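Local atomic coordinates of alkylhalidase CmlS (Streptomyces venezuelae, PDB entry 3I3L), a protein that is a flavin-dependent halogenase of chloramphenicol biosynthesis whose FAD cofactor is bonded covalently to an aspartate. Residues D178-A183 with D308-C313; S299-F305 with Y363-Y367; A103-F107 with M435-H441. One frame throughout, in Å; residues are numbered along the deposited sequence.

Contact 1 (D178-A183 with D308-C313); sequences DFVIDA and DRFFLC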
loop_
_atom_site.group_PDB
_atom_site.type_symbol
_atom_site.label_atom_id
_atom_site.label_comp_id
_atom_site.label_asym_id
_atom_site.label_seq_id
_atom_site.Cartn_x
_atom_site.Cartn_y
_atom_site.Cartn_z
ATOM N N ASP A 178 -11.737 12.979 23.436
ATOM C CA ASP A 178 -12.676 11.927 23.174
ATOM C C ASP A 178 -12.017 10.720 22.444
ATOM O O ASP A 178 -12.352 9.540 22.741
ATOM C CB ASP A 178 -13.797 12.436 22.292
ATOM C CG ASP A 178 -14.592 13.559 22.964
ATOM O OD1 ASP A 178 -14.961 13.338 24.125
ATOM O OD2 ASP A 178 -14.824 14.614 22.313
ATOM N N PHE A 179 -11.151 11.033 21.476
ATOM C CA PHE A 179 -10.423 9.988 20.743
ATOM C C PHE A 179 -8.966 10.327 20.650
ATOM O O PHE A 179 -8.567 11.523 20.842
ATOM C CB PHE A 179 -10.993 9.748 19.350
ATOM C CG PHE A 179 -12.333 9.131 19.356
ATOM C CD1 PHE A 179 -12.484 7.764 19.288
ATOM C CD2 PHE A 179 -13.477 9.927 19.365
ATOM C CE1 PHE A 179 -13.752 7.165 19.282
ATOM C CE2 PHE A 179 -14.782 9.330 19.378
ATOM C CZ PHE A 179 -14.914 7.967 19.308
ATOM N N VAL A 180 -8.152 9.282 20.424
ATOM C CA VAL A 180 -6.770 9.470 20.093
ATOM C C VAL A 180 -6.405 8.698 18.838
ATOM O O VAL A 180 -6.870 7.580 18.642
ATOM C CB VAL A 180 -5.826 9.085 21.270
ATOM C CG1 VAL A 180 -5.994 7.618 21.697
ATOM C CG2 VAL A 180 -4.350 9.403 20.880
ATOM N N ILE A 181 -5.601 9.306 17.969
ATOM C CA ILE A 181 -5.021 8.579 16.852
ATOM C C ILE A 181 -3.517 8.468 17.117
ATOM O O ILE A 181 -2.826 9.505 17.247
ATOM C CB ILE A 181 -5.235 9.288 15.488
ATOM C CG1 ILE A 181 -6.691 9.137 15.021
ATOM C CG2 ILE A 181 -4.231 8.715 14.410
ATOM C CD1 ILE A 181 -6.987 10.028 13.874
ATOM N N ASP A 182 -2.999 7.246 17.158
ATOM C CA ASP A 182 -1.517 7.105 17.157
ATOM C C ASP A 182 -1.000 7.096 15.714
ATOM O O ASP A 182 -1.211 6.144 14.971
ATOM C CB ASP A 182 -1.064 5.857 17.891
ATOM C CG ASP A 182 0.460 5.773 18.058
ATOM O OD1 ASP A 182 1.199 6.644 17.503
ATOM O OD2 ASP A 182 0.918 4.796 18.723
ATOM N N ALA A 183 -0.340 8.182 15.319
ATOM C CA ALA A 183 0.271 8.254 14.002
ATOM C C ALA A 183 1.735 8.533 14.255
ATOM O O ALA A 183 2.379 9.291 13.516
ATOM C CB ALA A 183 -0.377 9.371 13.202
ATOM N N ASP A 308 -12.168 0.748 21.043
ATOM C CA ASP A 308 -12.558 1.736 22.050
ATOM C C ASP A 308 -12.385 3.197 21.557
ATOM O O ASP A 308 -13.023 3.623 20.600
ATOM C CB ASP A 308 -11.735 1.459 23.312
ATOM C CG ASP A 308 -11.963 0.042 23.871
ATOM O OD1 ASP A 308 -13.096 -0.472 23.780
ATOM O OD2 ASP A 308 -10.992 -0.546 24.422
ATOM N N ARG A 309 -11.472 3.940 22.181
ATOM C CA ARG A 309 -11.277 5.319 21.747
ATOM C C ARG A 309 -9.972 5.615 20.998
ATOM O O ARG A 309 -9.559 6.774 20.933
ATOM C CB ARG A 309 -11.421 6.276 22.950
ATOM C CG ARG A 309 -12.813 6.287 23.526
ATOM C CD ARG A 309 -12.946 7.154 24.852
ATOM N NE ARG A 309 -14.349 7.099 25.336
ATOM C CZ ARG A 309 -15.339 7.871 24.853
ATOM N NH1 ARG A 309 -15.095 8.751 23.900
ATOM N NH2 ARG A 309 -16.588 7.725 25.285
ATOM N N PHE A 310 -9.274 4.582 20.520
ATOM C CA PHE A 310 -8.041 4.805 19.760
ATOM C C PHE A 310 -8.039 4.122 18.377
ATOM O O PHE A 310 -8.664 3.113 18.199
ATOM C CB PHE A 310 -6.819 4.349 20.553
ATOM C CG PHE A 310 -6.644 2.825 20.613
ATOM C CD1 PHE A 310 -5.888 2.152 19.628
ATOM C CD2 PHE A 310 -7.197 2.073 21.650
ATOM C CE1 PHE A 310 -5.702 0.756 19.705
ATOM C CE2 PHE A 310 -7.006 0.704 21.731
ATOM C CZ PHE A 310 -6.260 0.041 20.759
ATOM N N PHE A 311 -7.288 4.718 17.458
ATOM C CA PHE A 311 -6.977 4.168 16.178
ATOM C C PHE A 311 -5.453 4.286 15.999
ATOM O O PHE A 311 -4.874 5.297 16.343
ATOM C CB PHE A 311 -7.678 4.968 15.045
ATOM C CG PHE A 311 -9.183 4.783 15.017
ATOM C CD1 PHE A 311 -9.767 3.963 14.090
ATOM C CD2 PHE A 311 -9.985 5.400 15.964
ATOM C CE1 PHE A 311 -11.098 3.698 14.080
ATOM C CE2 PHE A 311 -11.392 5.193 15.934
ATOM C CZ PHE A 311 -11.937 4.351 15.017
ATOM N N LEU A 312 -4.821 3.245 15.417
ATOM C CA LEU A 312 -3.447 3.332 14.952
ATOM C C LEU A 312 -3.444 3.540 13.438
ATOM O O LEU A 312 -4.181 2.837 12.713
ATOM C CB LEU A 312 -2.680 2.032 15.299
ATOM C CG LEU A 312 -2.890 1.415 16.694
ATOM C CD1 LEU A 312 -2.106 0.142 16.817
ATOM C CD2 LEU A 312 -2.522 2.409 17.889
ATOM N N CYS A 313 -2.620 4.486 12.943
ATOM C CA CYS A 313 -2.534 4.761 11.510
ATOM C C CYS A 313 -1.057 4.715 11.030
ATOM O O CYS A 313 -0.154 5.080 11.786
ATOM C CB CYS A 313 -3.090 6.174 11.187
ATOM S SG CYS A 313 -4.810 6.429 11.655
#
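Val180 pairs with Phe310, Ile181 with Phe311 and Asp182 with Leu312 in two parallel strands, whose axes lie 14° apart. Four backbone hydrogen bonds join them. Val180 N gives to Arg309 O, Phe311 N to Val180 O, Asp182 N to Phe311 O at 2.8 Å, and Cys313 N to Asp182 O at 3.0 Å. Weaker CA-H...O contacts fill in between, such as Phe310 CA to Val180 O at 3.2 Å.

One side-chain bond extends the pairing. The extended Arg309 chain runs past Asp178 O and turns NH1 onto it at 3.1 Å. The bond is nearly straight (166°), and the oxygen lies in the guanidinium plane. Arg309 NE is taken by Pro159 O, which fixes the group from a second point.

The apolar contacts alternate between the sheet faces. Val180 CG1 sits between its own N and carbonyl carbon (chi1 59°), which sets it 3.6 Å from Phe310 CB. On the other face Ile181 CG2 meets Cys313 SG at 3.6 Å. Phe179 CD1 comes to the edge of the Phe311 ring, at 4.4 Å from CE2.

Ala183 touches FAD, consistent with a Rossmann-type dinucleotide-binding fold. The strands lie among the parallel strands of a mixed sheet, with 25-29 beyond 179-182 and antiparallel 306-307 beyond 310-312. Helix 189-194 covers the Val180 and Leu312 face. Helices 33-44 and 327-347 cover the Ile181 and Phe311 face.

Contact 2 (S299-F305 with Y363-Y367); sequences SYDTEVF and YREAY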
loop_
_atom_site.group_PDB
_atom_site.type_symbol
_atom_site.label_atom_id
_atom_site.label_comp_id
_atom_site.label_asym_id
_atom_site.label_seq_id
_atom_site.Cartn_x
_atom_site.Cartn_y
_atom_site.Cartn_z
ATOM N N SER A 299 9.106 -5.823 8.746
ATOM C CA SER A 299 7.682 -5.931 8.637
ATOM C C SER A 299 7.054 -6.370 9.970
ATOM O O SER A 299 7.673 -7.111 10.691
ATOM C CB SER A 299 7.348 -6.952 7.579
ATOM O OG SER A 299 7.754 -6.535 6.274
ATOM N N TYR A 300 5.852 -5.892 10.284
ATOM C CA TYR A 300 5.031 -6.321 11.433
ATOM C C TYR A 300 3.615 -5.789 11.211
ATOM O O TYR A 300 3.426 -4.761 10.528
ATOM C CB TYR A 300 5.549 -5.681 12.733
ATOM C CG TYR A 300 5.693 -4.155 12.689
ATOM C CD1 TYR A 300 4.573 -3.314 12.838
ATOM C CD2 TYR A 300 6.939 -3.553 12.442
ATOM C CE1 TYR A 300 4.708 -1.937 12.846
ATOM C CE2 TYR A 300 7.099 -2.150 12.418
ATOM C CZ TYR A 300 5.970 -1.357 12.609
ATOM O OH TYR A 300 6.130 -0.012 12.538
ATOM N N ASP A 301 2.612 -6.467 11.768
ATOM C CA ASP A 301 1.306 -5.811 11.921
ATOM C C ASP A 301 0.957 -5.743 13.384
ATOM O O ASP A 301 1.884 -5.721 14.229
ATOM C CB ASP A 301 0.203 -6.510 11.041
ATOM C CG ASP A 301 0.025 -7.966 11.380
ATOM O OD1 ASP A 301 0.886 -8.540 12.101
ATOM O OD2 ASP A 301 -0.961 -8.556 10.905
ATOM N N THR A 302 -0.355 -5.711 13.709
ATOM C CA THR A 302 -0.808 -5.553 15.126
ATOM C C THR A 302 -1.926 -6.540 15.297
ATOM O O THR A 302 -2.649 -6.816 14.367
ATOM C CB THR A 302 -1.564 -4.233 15.430
ATOM O OG1 THR A 302 -1.193 -3.163 14.529
ATOM C CG2 THR A 302 -1.419 -3.853 16.780
ATOM N N GLU A 303 -2.114 -6.996 16.520
ATOM C CA GLU A 303 -3.290 -7.757 16.855
ATOM C C GLU A 303 -4.520 -6.849 16.755
ATOM O O GLU A 303 -5.597 -7.323 16.401
ATOM C CB GLU A 303 -3.141 -8.286 18.286
ATOM C CG GLU A 303 -4.154 -9.270 18.714
ATOM C CD GLU A 303 -3.840 -9.930 20.098
ATOM O OE1 GLU A 303 -2.873 -9.521 20.812
ATOM O OE2 GLU A 303 -4.567 -10.905 20.444
ATOM N N VAL A 304 -4.345 -5.561 17.064
ATOM C CA VAL A 304 -5.453 -4.584 17.171
ATOM C C VAL A 304 -5.121 -3.291 16.410
ATOM O O VAL A 304 -4.223 -2.574 16.782
ATOM C CB VAL A 304 -5.802 -4.268 18.685
ATOM C CG1 VAL A 304 -7.113 -3.433 18.837
ATOM C CG2 VAL A 304 -6.001 -5.595 19.507
ATOM N N PHE A 305 -5.851 -2.996 15.338
ATOM C CA PHE A 305 -5.578 -1.750 14.590
ATOM C C PHE A 305 -6.358 -0.585 15.240
ATOM O O PHE A 305 -5.956 0.555 15.114
ATOM C CB PHE A 305 -5.980 -1.898 13.116
ATOM C CG PHE A 305 -5.097 -2.839 12.336
ATOM C CD1 PHE A 305 -4.000 -2.353 11.653
ATOM C CD2 PHE A 305 -5.324 -4.204 12.325
ATOM C CE1 PHE A 305 -3.193 -3.238 10.904
ATOM C CE2 PHE A 305 -4.492 -5.053 11.607
ATOM C CZ PHE A 305 -3.461 -4.591 10.921
ATOM N N TYR A 363 -7.738 -2.829 7.262
ATOM C CA TYR A 363 -6.259 -2.646 7.355
ATOM C C TYR A 363 -5.553 -3.992 7.283
ATOM O O TYR A 363 -4.492 -4.111 6.669
ATOM C CB TYR A 363 -5.853 -1.933 8.663
ATOM C CG TYR A 363 -4.726 -0.924 8.529
ATOM C CD1 TYR A 363 -4.606 0.143 9.430
ATOM C CD2 TYR A 363 -3.762 -1.069 7.553
ATOM C CE1 TYR A 363 -3.524 1.057 9.343
ATOM C CE2 TYR A 363 -2.692 -0.212 7.464
ATOM C CZ TYR A 363 -2.570 0.842 8.357
ATOM O OH TYR A 363 -1.519 1.721 8.181
ATOM N N ARG A 364 -6.128 -4.997 7.944
ATOM C CA ARG A 364 -5.526 -6.306 8.025
ATOM C C ARG A 364 -5.433 -6.909 6.651
ATOM O O ARG A 364 -4.383 -7.451 6.277
ATOM C CB ARG A 364 -6.314 -7.244 8.970
ATOM C CG ARG A 364 -5.591 -8.592 9.222
ATOM C CD ARG A 364 -6.241 -9.449 10.322
ATOM N NE ARG A 364 -6.304 -8.726 11.621
ATOM C CZ ARG A 364 -7.432 -8.213 12.147
ATOM N NH1 ARG A 364 -8.592 -8.347 11.465
ATOM N NH2 ARG A 364 -7.421 -7.590 13.353
ATOM N N GLU A 365 -6.524 -6.795 5.898
ATOM C CA GLU A 365 -6.601 -7.370 4.580
ATOM C C GLU A 365 -5.611 -6.688 3.635
ATOM O O GLU A 365 -5.011 -7.373 2.819
ATOM C CB GLU A 365 -8.009 -7.242 4.005
ATOM C CG GLU A 365 -9.006 -8.139 4.772
ATOM C CD GLU A 365 -10.388 -8.236 4.120
ATOM O OE1 GLU A 365 -10.701 -7.386 3.233
ATOM O OE2 GLU A 365 -11.125 -9.176 4.514
ATOM N N ALA A 366 -5.441 -5.363 3.746
ATOM C CA ALA A 366 -4.413 -4.652 2.924
ATOM C C ALA A 366 -3.012 -5.181 3.235
ATOM O O ALA A 366 -2.216 -5.472 2.315
ATOM C CB ALA A 366 -4.479 -3.210 3.136
ATOM N N TYR A 367 -2.736 -5.367 4.528
ATOM C CA TYR A 367 -1.406 -5.767 5.002
ATOM C C TYR A 367 -1.093 -7.205 4.522
ATOM O O TYR A 367 -0.048 -7.468 3.941
ATOM C CB TYR A 367 -1.330 -5.725 6.544
ATOM C CG TYR A 367 -0.021 -6.257 7.030
ATOM C CD1 TYR A 367 1.116 -5.431 7.039
ATOM C CD2 TYR A 367 0.119 -7.616 7.432
ATOM C CE1 TYR A 367 2.363 -5.899 7.462
ATOM C CE2 TYR A 367 1.401 -8.101 7.871
ATOM C CZ TYR A 367 2.501 -7.200 7.866
ATOM O OH TYR A 367 3.757 -7.619 8.273
#
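Tyr300 lays its backbone against the Tyr367 ring, while two groups grip its own hydroxyl on the far side. The Tyr300 side chain points away from the helix, and its OH is hydrogen-bonded to Asp315 O and to Ser186 OG. Its carbonyl oxygen O lies 3.4 Å from Tyr367 CE1. Tyr367 OH comes close to Tyr300 N, but the angle is too poor for a bond.

No hydrogen bond joins 299-305 to 363-367, though Phe305 N is held by Asn360 OD1 earlier on the same helix. Flat groups do the packing. Asp301 CB sits over the centre of the Tyr367 ring, 3.8 Å from the centroid, in a CH-pi contact. With chi1 at 59°, the Asp301 carboxylate swings over the ring, the planes 20° apart.

Phe305 takes Tyr363 CB over one face, 3.8 Å from its centroid. The two rings are tilted by 29° and slid apart, so they barely overlap; CD1 of Phe305 is 3.4 Å from CD1 of Tyr363. Thr302 OG1, hydrogen-bonded to Ala317 O, lies on the opposite Phe305 face. Arg364 CB reaches Phe305 CE2 at 3.9 Å.

This is packing within the FAD-binding domain of a flavin-dependent halogenase. Helix segment 363-367 runs nearly antiparallel to 299-302, the end of strand 287-302. The same strand carries Asp297, the residue bonded covalently to FAD.

Contact 3 (A103-F107 with M435-H441); sequences APWTF and MIAIGRH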
loop_
_atom_site.group_PDB
_atom_site.type_symbol
_atom_site.label_atom_id
_atom_site.label_comp_id
_atom_site.label_asym_id
_atom_site.label_seq_id
_atom_site.Cartn_x
_atom_site.Cartn_y
_atom_site.Cartn_z
ATOM N N ALA A 103 15.267 -9.867 -18.389
ATOM C CA ALA A 103 14.817 -8.621 -19.003
ATOM C C ALA A 103 14.255 -7.729 -17.860
ATOM O O ALA A 103 13.625 -8.243 -16.930
ATOM C CB ALA A 103 13.702 -8.969 -20.000
ATOM N N PRO A 104 14.445 -6.429 -17.947
ATOM C CA PRO A 104 13.787 -5.469 -17.026
ATOM C C PRO A 104 12.269 -5.524 -17.103
ATOM O O PRO A 104 11.743 -5.916 -18.124
ATOM C CB PRO A 104 14.269 -4.086 -17.535
ATOM C CG PRO A 104 15.521 -4.379 -18.317
ATOM C CD PRO A 104 15.321 -5.758 -18.934
ATOM N N TRP A 105 11.573 -5.175 -16.024
ATOM C CA TRP A 105 10.144 -4.888 -16.147
ATOM C C TRP A 105 9.693 -3.588 -15.478
ATOM O O TRP A 105 10.326 -3.127 -14.517
ATOM C CB TRP A 105 9.269 -6.088 -15.731
ATOM C CG TRP A 105 9.197 -6.316 -14.265
ATOM C CD1 TRP A 105 10.040 -7.097 -13.477
ATOM C CD2 TRP A 105 8.189 -5.790 -13.399
ATOM N NE1 TRP A 105 9.587 -7.070 -12.162
ATOM C CE2 TRP A 105 8.461 -6.275 -12.091
ATOM C CE3 TRP A 105 7.060 -4.945 -13.607
ATOM C CZ2 TRP A 105 7.671 -5.920 -10.990
ATOM C CZ3 TRP A 105 6.223 -4.646 -12.503
ATOM C CH2 TRP A 105 6.549 -5.120 -11.213
ATOM N N THR A 106 8.639 -2.961 -16.011
ATOM C CA THR A 106 8.175 -1.698 -15.487
ATOM C C THR A 106 6.680 -1.725 -15.159
ATOM O O THR A 106 5.881 -2.179 -15.998
ATOM C CB THR A 106 8.456 -0.578 -16.510
ATOM O OG1 THR A 106 9.872 -0.397 -16.615
ATOM C CG2 THR A 106 7.768 0.775 -16.114
ATOM N N PHE A 107 6.319 -1.224 -13.972
ATOM C CA PHE A 107 4.914 -1.071 -13.578
ATOM C C PHE A 107 4.398 0.341 -13.819
ATOM O O PHE A 107 4.694 1.248 -13.044
ATOM C CB PHE A 107 4.702 -1.463 -12.102
ATOM C CG PHE A 107 3.242 -1.407 -11.652
ATOM C CD1 PHE A 107 2.243 -2.146 -12.318
ATOM C CD2 PHE A 107 2.849 -0.600 -10.587
ATOM C CE1 PHE A 107 0.893 -2.083 -11.914
ATOM C CE2 PHE A 107 1.473 -0.558 -10.158
ATOM C CZ PHE A 107 0.524 -1.296 -10.819
ATOM N N MET A 435 1.835 -9.383 -13.614
ATOM C CA MET A 435 2.408 -8.065 -13.614
ATOM C C MET A 435 3.739 -8.037 -14.344
ATOM O O MET A 435 3.934 -7.186 -15.167
ATOM C CB MET A 435 2.580 -7.523 -12.197
ATOM C CG MET A 435 1.299 -6.933 -11.575
ATOM S SD MET A 435 1.610 -5.945 -10.032
ATOM C CE MET A 435 3.339 -5.687 -10.184
ATOM N N ILE A 436 4.615 -8.998 -14.050
ATOM C CA ILE A 436 5.957 -9.044 -14.586
ATOM C C ILE A 436 5.915 -9.215 -16.089
ATOM O O ILE A 436 6.624 -8.506 -16.804
ATOM C CB ILE A 436 6.843 -10.147 -13.925
ATOM C CG1 ILE A 436 7.131 -9.826 -12.438
ATOM C CG2 ILE A 436 8.176 -10.377 -14.700
ATOM C CD1 ILE A 436 7.962 -10.930 -11.672
ATOM N N ALA A 437 5.108 -10.161 -16.554
ATOM C CA ALA A 437 4.904 -10.393 -17.999
ATOM C C ALA A 437 4.394 -9.156 -18.714
ATOM O O ALA A 437 4.958 -8.745 -19.732
ATOM C CB ALA A 437 3.925 -11.559 -18.237
ATOM N N ILE A 438 3.324 -8.554 -18.215
ATOM C CA ILE A 438 2.815 -7.329 -18.824
ATOM C C ILE A 438 3.914 -6.255 -18.870
ATOM O O ILE A 438 4.100 -5.587 -19.905
ATOM C CB ILE A 438 1.599 -6.829 -18.059
ATOM C CG1 ILE A 438 0.446 -7.819 -18.178
ATOM C CG2 ILE A 438 1.157 -5.472 -18.558
ATOM C CD1 ILE A 438 -0.800 -7.291 -17.469
ATOM N N GLY A 439 4.684 -6.100 -17.787
ATOM C CA GLY A 439 5.662 -5.067 -17.751
ATOM C C GLY A 439 7.020 -5.362 -18.353
ATOM O O GLY A 439 7.927 -4.521 -18.327
ATOM N N ARG A 440 7.168 -6.545 -18.924
ATOM C CA ARG A 440 8.441 -6.994 -19.475
ATOM C C ARG A 440 8.878 -6.115 -20.639
ATOM O O ARG A 440 8.133 -5.944 -21.598
ATOM C CB ARG A 440 8.290 -8.452 -19.945
ATOM C CG ARG A 440 9.567 -9.063 -20.542
ATOM C CD ARG A 440 9.389 -10.584 -20.928
ATOM N NE ARG A 440 8.705 -11.418 -19.908
ATOM C CZ ARG A 440 9.265 -11.826 -18.759
ATOM N NH1 ARG A 440 10.517 -11.474 -18.440
ATOM N NH2 ARG A 440 8.565 -12.578 -17.908
ATOM N N HIS A 441 10.081 -5.528 -20.537
ATOM C CA HIS A 441 10.709 -4.815 -21.670
ATOM C C HIS A 441 10.978 -5.809 -22.802
ATOM O O HIS A 441 11.201 -7.020 -22.581
ATOM C CB HIS A 441 12.019 -4.157 -21.277
ATOM C CG HIS A 441 11.885 -3.072 -20.247
ATOM N ND1 HIS A 441 12.863 -2.113 -20.046
ATOM C CD2 HIS A 441 10.890 -2.798 -19.355
ATOM C CE1 HIS A 441 12.473 -1.290 -19.086
ATOM N NE2 HIS A 441 11.272 -1.678 -18.658
#
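Thr106 and His441 share the shortest polar contact here, OG1 to NE2 at 2.8 Å. Either atom could be the donor. Thr106 OG1 meets the imidazole at its edge and is also hydrogen-bonded to Thr95 OG1.

Two backbone bonds accompany it. His441 N gives to Pro104 O at 3.0 Å, almost straight at 169°. Thr106 N gives to Gly439 O at 2.9 Å, with the donor above the carbonyl plane. Gly439 O is also approached by Trp105 CA at 3.1 Å, in a CA-H...O contact. Without a side chain, Gly439 can come this close to the strand; a beta carbon would run into Thr106 O.

Pro104 CB lies over one face of the imidazole, 3.6 Å from its centroid, and Phe450 stacks on the same ring. With an alanine in place of His441, Thr106 OG1 would probably lose its partner across the contact, and Pro104 the ring face it packs on.

The Trp105 side chain makes apolar contacts. Ile436 CG1 lies over its five-membered ring, 3.9 Å from the centroid. Its CH2 touches Met435 CE at 3.4 Å, and Phe96 stacks on the indole. Trp105 NE1 is buried with no partner in the model; Ile436 CG1 is near it. The Met435 sulfur SD makes an oblique Met-aromatic contact with Phe107, 4.8 Å from the ring centroid.

Polar bonds join residues 104-106 to residues 439-441 and probably fix their place on strand 105-108. The partnerless NE1 suggests that the Trp105 side chain is held by packing rather than by hydrogen bonding.

Overall arrangement
From the N terminus, residues 103-107 come first, and contact 3 closes the longest loop when the chain reaches 435-441. Contacts 1 and 2 are both nested inside that loop. Residues 178-183 follow, then 299-305, which open contact 2 before 308-313 close contact 1. Contact 2 closes at 363-367, so these two loops cross. They also touch, through a probable hydrogen bond from Leu312 N to Phe305 O. Contact 1 pairs two neighbouring parallel strands of the FAD-binding sheet, and contact 2 joins strand 287-302 of the other sheet to helix 352-382. Contact 3, about 40 Å from contact 1 between centres, fastens helix 430-439 to that same second sheet.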